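Local coordinates for protein 4-alpha-glucanotransferase (Streptococcus agalactiae, PDB 6M6T) that is an amylomaltase, also called disproportionating enzyme, a glucanotransferase-family protein built on a TIM-barrel fold, at residues A[421-424]-A[425-428]; A[486-489]-A[490-494]. One frame throughout, in Å; residues are numbered along the deposited sequence.

Contact 1 of 2, residues A[421-424]-A[425-428]; sequences RRLP and NEPI
Arg-422 and Glu-426 reach past each other in opposite directions across a loop that turns back on itself, the arginine toward the glutamate's carbonyl and the carboxylate toward the amide of Leu-423. The arginine chain is stretched from CG to NE, with CG anti to the backbone N (chi1 176°), which carries its guanidinium across the turn: NH2 comes to 2.8 Å from the carbonyl O of Glu-426, approaching obliquely. Ile-428 lies over one face of that group, the two side chains crossing at about a right angle, with its CB 3.6 Å from Arg-422 NH1. The extended Glu-426 side chain brings OE2 to the amide of Leu-423, a bent hydrogen bond of 3.1 Å from N to OE2, in which the donor stands above the carboxylate plane. The two charged groups are not paired directly, since Arg-422 NE is 5.3 Å from Glu-426 OE2. The packed part of the contact is the one where Ile-428, buried, lies against the guanidinium. The bend at Pro-424 and Asn-425 is its exposed counterpart, and the isopropyl end of Leu-423 meets the Glu-426 carboxylate loosely, CD1 being 4.0 Å from OE1. The loop follows helix 410-419, whose Schellman end is at Arg-421 and whose Glu-417 forms a salt bridge with Arg-422; it passes into helix 428-438 at Pro-427, the N-cap position.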
loop_
_atom_site.group_PDB
_atom_site.type_symbol
_atom_site.label_atom_id
_atom_site.label_comp_id
_atom_site.label_asym_id
_atom_site.label_seq_id
_atom_site.Cartn_x
_atom_site.Cartn_y
_atom_site.Cartn_z
ATOM N N ARG A 421 -8.912 -11.726 29.298
ATOM C CA ARG A 421 -10.193 -11.901 29.987
ATOM C C ARG A 421 -11.314 -12.292 29.019
ATOM O O ARG A 421 -12.361 -11.648 28.947
ATOM C CB ARG A 421 -10.572 -10.634 30.770
ATOM C CG ARG A 421 -9.510 -10.173 31.764
ATOM C CD ARG A 421 -9.039 -11.355 32.589
ATOM N NE ARG A 421 -10.129 -11.981 33.339
ATOM C CZ ARG A 421 -10.160 -13.267 33.697
ATOM N NH1 ARG A 421 -9.161 -14.084 33.368
ATOM N NH2 ARG A 421 -11.192 -13.737 34.394
ATOM N N ARG A 422 -11.089 -13.378 28.279
ATOM C CA ARG A 422 -12.108 -13.834 27.342
ATOM C C ARG A 422 -13.291 -14.407 28.113
ATOM O O ARG A 422 -13.141 -15.359 28.891
ATOM C CB ARG A 422 -11.553 -14.870 26.361
ATOM C CG ARG A 422 -12.630 -15.458 25.407
ATOM C CD ARG A 422 -12.105 -16.637 24.580
ATOM N NE ARG A 422 -13.086 -17.175 23.632
ATOM C CZ ARG A 422 -12.776 -17.877 22.538
ATOM N NH1 ARG A 422 -11.505 -18.135 22.226
ATOM N NH2 ARG A 422 -13.743 -18.333 21.749
ATOM N N LEU A 423 -14.457 -13.815 27.880
ATOM C CA LEU A 423 -15.717 -14.323 28.393
ATOM C C LEU A 423 -16.104 -15.617 27.670
ATOM O O LEU A 423 -15.883 -15.738 26.464
ATOM C CB LEU A 423 -16.793 -13.273 28.177
ATOM C CG LEU A 423 -16.662 -12.097 29.137
ATOM C CD1 LEU A 423 -16.600 -10.767 28.420
ATOM C CD2 LEU A 423 -17.809 -12.138 30.113
ATOM N N PRO A 424 -16.674 -16.596 28.376
ATOM C CA PRO A 424 -17.070 -17.829 27.675
ATOM C C PRO A 424 -18.207 -17.556 26.695
ATOM O O PRO A 424 -19.053 -16.686 26.922
ATOM C CB PRO A 424 -17.510 -18.766 28.813
ATOM C CG PRO A 424 -16.959 -18.167 30.062
ATOM C CD PRO A 424 -16.930 -16.681 29.822
ATOM N N ASN A 425 -18.196 -18.305 25.575
ATOM C CA ASN A 425 -19.174 -18.166 24.479
ATOM C C ASN A 425 -18.947 -16.886 23.658
ATOM O O ASN A 425 -19.901 -16.236 23.229
ATOM C CB ASN A 425 -20.623 -18.223 24.993
ATOM C CG ASN A 425 -21.034 -19.612 25.473
ATOM O OD1 ASN A 425 -20.465 -20.632 25.056
ATOM N ND2 ASN A 425 -22.037 -19.657 26.348
ATOM N N GLU A 426 -17.685 -16.522 23.428
ATOM C CA GLU A 426 -17.343 -15.246 22.789
ATOM C C GLU A 426 -16.296 -15.476 21.705
ATOM O O GLU A 426 -15.203 -15.995 22.007
ATOM C CB GLU A 426 -16.837 -14.244 23.838
ATOM C CG GLU A 426 -16.644 -12.778 23.369
ATOM C CD GLU A 426 -15.846 -11.892 24.383
ATOM O OE1 GLU A 426 -16.111 -10.661 24.442
ATOM O OE2 GLU A 426 -14.956 -12.418 25.109
ATOM N N PRO A 427 -16.563 -15.109 20.446
ATOM C CA PRO A 427 -15.521 -15.253 19.422
ATOM C C PRO A 427 -14.329 -14.383 19.787
ATOM O O PRO A 427 -14.488 -13.239 20.206
ATOM C CB PRO A 427 -16.207 -14.779 18.129
ATOM C CG PRO A 427 -17.668 -14.645 18.459
ATOM C CD PRO A 427 -17.747 -14.398 19.930
ATOM N N ILE A 428 -13.124 -14.935 19.639
ATOM C CA ILE A 428 -11.953 -14.251 20.167
ATOM C C ILE A 428 -11.541 -13.030 19.358
ATOM O O ILE A 428 -10.664 -12.280 19.799
ATOM C CB ILE A 428 -10.769 -15.231 20.300
ATOM C CG1 ILE A 428 -9.718 -14.640 21.243
ATOM C CG2 ILE A 428 -10.180 -15.570 18.917
ATOM C CD1 ILE A 428 -8.953 -15.636 21.987
#

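Contact 2 of 2, residues A[486-489]-A[490-494]; sequences FLKE and ITTIY
The carbonyl O of Leu-487 is gripped twice by Thr-491, whose backbone N lies 3.0 Å from that O and whose hydroxyl OG1 lies 2.9 Å from it. The amide tilts modestly from the carbonyl plane, whereas the hydroxyl donates from above it. With OG1 anti to the carbonyl carbon (chi1 -60°), the threonine hydroxyl is turned back toward the preceding turn, and it also meets Gln-41 through a hydrogen bond. Thr-492 repeats the pattern on the next carbonyl: its OG1 is 2.6 Å from Lys-488 O, again above the plane, beside the bond from its own amide. Two successive threonines thus each add a side-chain bond to the i to i+4 pattern of an alpha-helix, here the last turns of helix 481-493. That pattern is straightest at Ile-493, where N-H points at Glu-489 O with an angle of 178°. On the buried side Ile-490 fits between Phe-486 and Leu-487. Its CG2 sits 3.5 Å from Phe-486 CE1 while CD1 lies over one face of the phenyl ring, and the same CD1 is 4.0 Å from Leu-487 CD1. Helix 428-438 borders this side, with Tyr-437 against both Ile-490 and Thr-491, and Leu-487 touches Val-9 of strand 6-10. Toward the outer side Glu-489 and Ile-493 run side by side, CG to CG1 4.0 Å, and the Glu-489 carboxylate forms a salt bridge with Arg-434 of helix 428-438.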
loop_
_atom_site.group_PDB
_atom_site.type_symbol
_atom_site.label_atom_id
_atom_site.label_comp_id
_atom_site.label_asym_id
_atom_site.label_seq_id
_atom_site.Cartn_x
_atom_site.Cartn_y
_atom_site.Cartn_z
ATOM N N PHE A 486 -20.951 -3.370 17.253
ATOM C CA PHE A 486 -19.793 -3.796 18.023
ATOM C C PHE A 486 -18.652 -2.795 17.900
ATOM O O PHE A 486 -18.015 -2.423 18.902
ATOM C CB PHE A 486 -19.331 -5.173 17.556
ATOM C CG PHE A 486 -18.001 -5.554 18.110
ATOM C CD1 PHE A 486 -17.830 -5.706 19.475
ATOM C CD2 PHE A 486 -16.908 -5.705 17.286
ATOM C CE1 PHE A 486 -16.601 -6.033 20.002
ATOM C CE2 PHE A 486 -15.678 -6.032 17.812
ATOM C CZ PHE A 486 -15.520 -6.190 19.170
ATOM N N LEU A 487 -18.350 -2.379 16.666
ATOM C CA LEU A 487 -17.256 -1.429 16.480
ATOM C C LEU A 487 -17.579 -0.103 17.162
ATOM O O LEU A 487 -16.740 0.458 17.876
ATOM C CB LEU A 487 -16.943 -1.227 14.988
ATOM C CG LEU A 487 -15.820 -0.237 14.614
ATOM C CD1 LEU A 487 -14.532 -0.549 15.354
ATOM C CD2 LEU A 487 -15.570 -0.158 13.118
ATOM N N LYS A 488 -18.799 0.408 16.976
ATOM C CA LYS A 488 -19.157 1.649 17.661
ATOM C C LYS A 488 -19.016 1.496 19.168
ATOM O O LYS A 488 -18.554 2.419 19.849
ATOM C CB LYS A 488 -20.579 2.102 17.318
ATOM C CG LYS A 488 -20.891 3.477 17.908
ATOM C CD LYS A 488 -22.321 3.881 17.700
ATOM C CE LYS A 488 -22.422 5.300 17.142
ATOM N NZ LYS A 488 -23.635 5.494 16.262
ATOM N N GLU A 489 -19.390 0.330 19.703
ATOM C CA GLU A 489 -19.331 0.130 21.147
ATOM C C GLU A 489 -17.894 0.202 21.649
ATOM O O GLU A 489 -17.597 0.967 22.569
ATOM C CB GLU A 489 -19.971 -1.202 21.543
ATOM C CG GLU A 489 -19.868 -1.511 23.024
ATOM C CD GLU A 489 -20.177 -2.960 23.325
ATOM O OE1 GLU A 489 -20.152 -3.368 24.516
ATOM O OE2 GLU A 489 -20.451 -3.693 22.353
ATOM N N ILE A 490 -16.988 -0.586 21.064
ATOM C CA ILE A 490 -15.614 -0.527 21.547
ATOM C C ILE A 490 -15.029 0.864 21.324
ATOM O O ILE A 490 -14.147 1.306 22.079
ATOM C CB ILE A 490 -14.730 -1.623 20.915
ATOM C CG1 ILE A 490 -14.484 -1.354 19.432
ATOM C CG2 ILE A 490 -15.312 -3.008 21.178
ATOM C CD1 ILE A 490 -13.999 -2.549 18.735
ATOM N N THR A 491 -15.524 1.597 20.329
ATOM C CA THR A 491 -14.988 2.937 20.134
ATOM C C THR A 491 -15.487 3.907 21.207
ATOM O O THR A 491 -14.742 4.808 21.621
ATOM C CB THR A 491 -15.309 3.420 18.716
ATOM O OG1 THR A 491 -14.723 2.521 17.765
ATOM C CG2 THR A 491 -14.755 4.800 18.482
ATOM N N THR A 492 -16.717 3.716 21.703
ATOM C CA THR A 492 -17.255 4.584 22.760
ATOM C C THR A 492 -16.736 4.200 24.153
ATOM O O THR A 492 -16.337 5.068 24.934
ATOM C CB THR A 492 -18.788 4.554 22.750
ATOM O OG1 THR A 492 -19.263 4.430 21.406
ATOM C CG2 THR A 492 -19.353 5.837 23.340
ATOM N N ILE A 493 -16.762 2.910 24.485
ATOM C CA ILE A 493 -16.351 2.446 25.805
ATOM C C ILE A 493 -14.926 2.878 26.119
ATOM O O ILE A 493 -14.620 3.271 27.245
ATOM C CB ILE A 493 -16.509 0.916 25.891
ATOM C CG1 ILE A 493 -17.994 0.535 25.852
ATOM C CG2 ILE A 493 -15.827 0.361 27.132
ATOM C CD1 ILE A 493 -18.719 0.734 27.164
ATOM N N TYR A 494 -14.022 2.800 25.148
ATOM C CA TYR A 494 -12.619 3.066 25.440
ATOM C C TYR A 494 -12.178 4.448 25.011
ATOM O O TYR A 494 -10.972 4.702 24.930
ATOM C CB TYR A 494 -11.746 2.010 24.803
ATOM C CG TYR A 494 -11.983 0.681 25.428
ATOM C CD1 TYR A 494 -11.606 0.446 26.733
ATOM C CD2 TYR A 494 -12.610 -0.337 24.728
ATOM C CE1 TYR A 494 -11.818 -0.774 27.333
ATOM C CE2 TYR A 494 -12.833 -1.572 25.319
ATOM C CZ TYR A 494 -12.435 -1.782 26.628
ATOM O OH TYR A 494 -12.637 -3.002 27.241
#

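Overall arrangement
Followed from the N terminus, the chain passes strand 6-10 of the parallel barrel sheet long before either contact. Contact 1 then closes the short loop joining helix 410-419 to helix 428-438. Strand 443-447, next to strand 6-10 in the sheet, comes later, and contact 2 follows near the C terminus; it closes no loop, lying within the continuous turns of helix 481-493. The two are in series, neither nested nor crossing, with centres about 17 Å apart and nearest atoms about 6 Å apart. Helix 428-438 joins them: contact 1 leads into its start, while contact 2 packs along it. Arg-434 of that helix is shared, with its salt bridge to contact 2 and a long, weak ion pair to Glu-426 of contact 1.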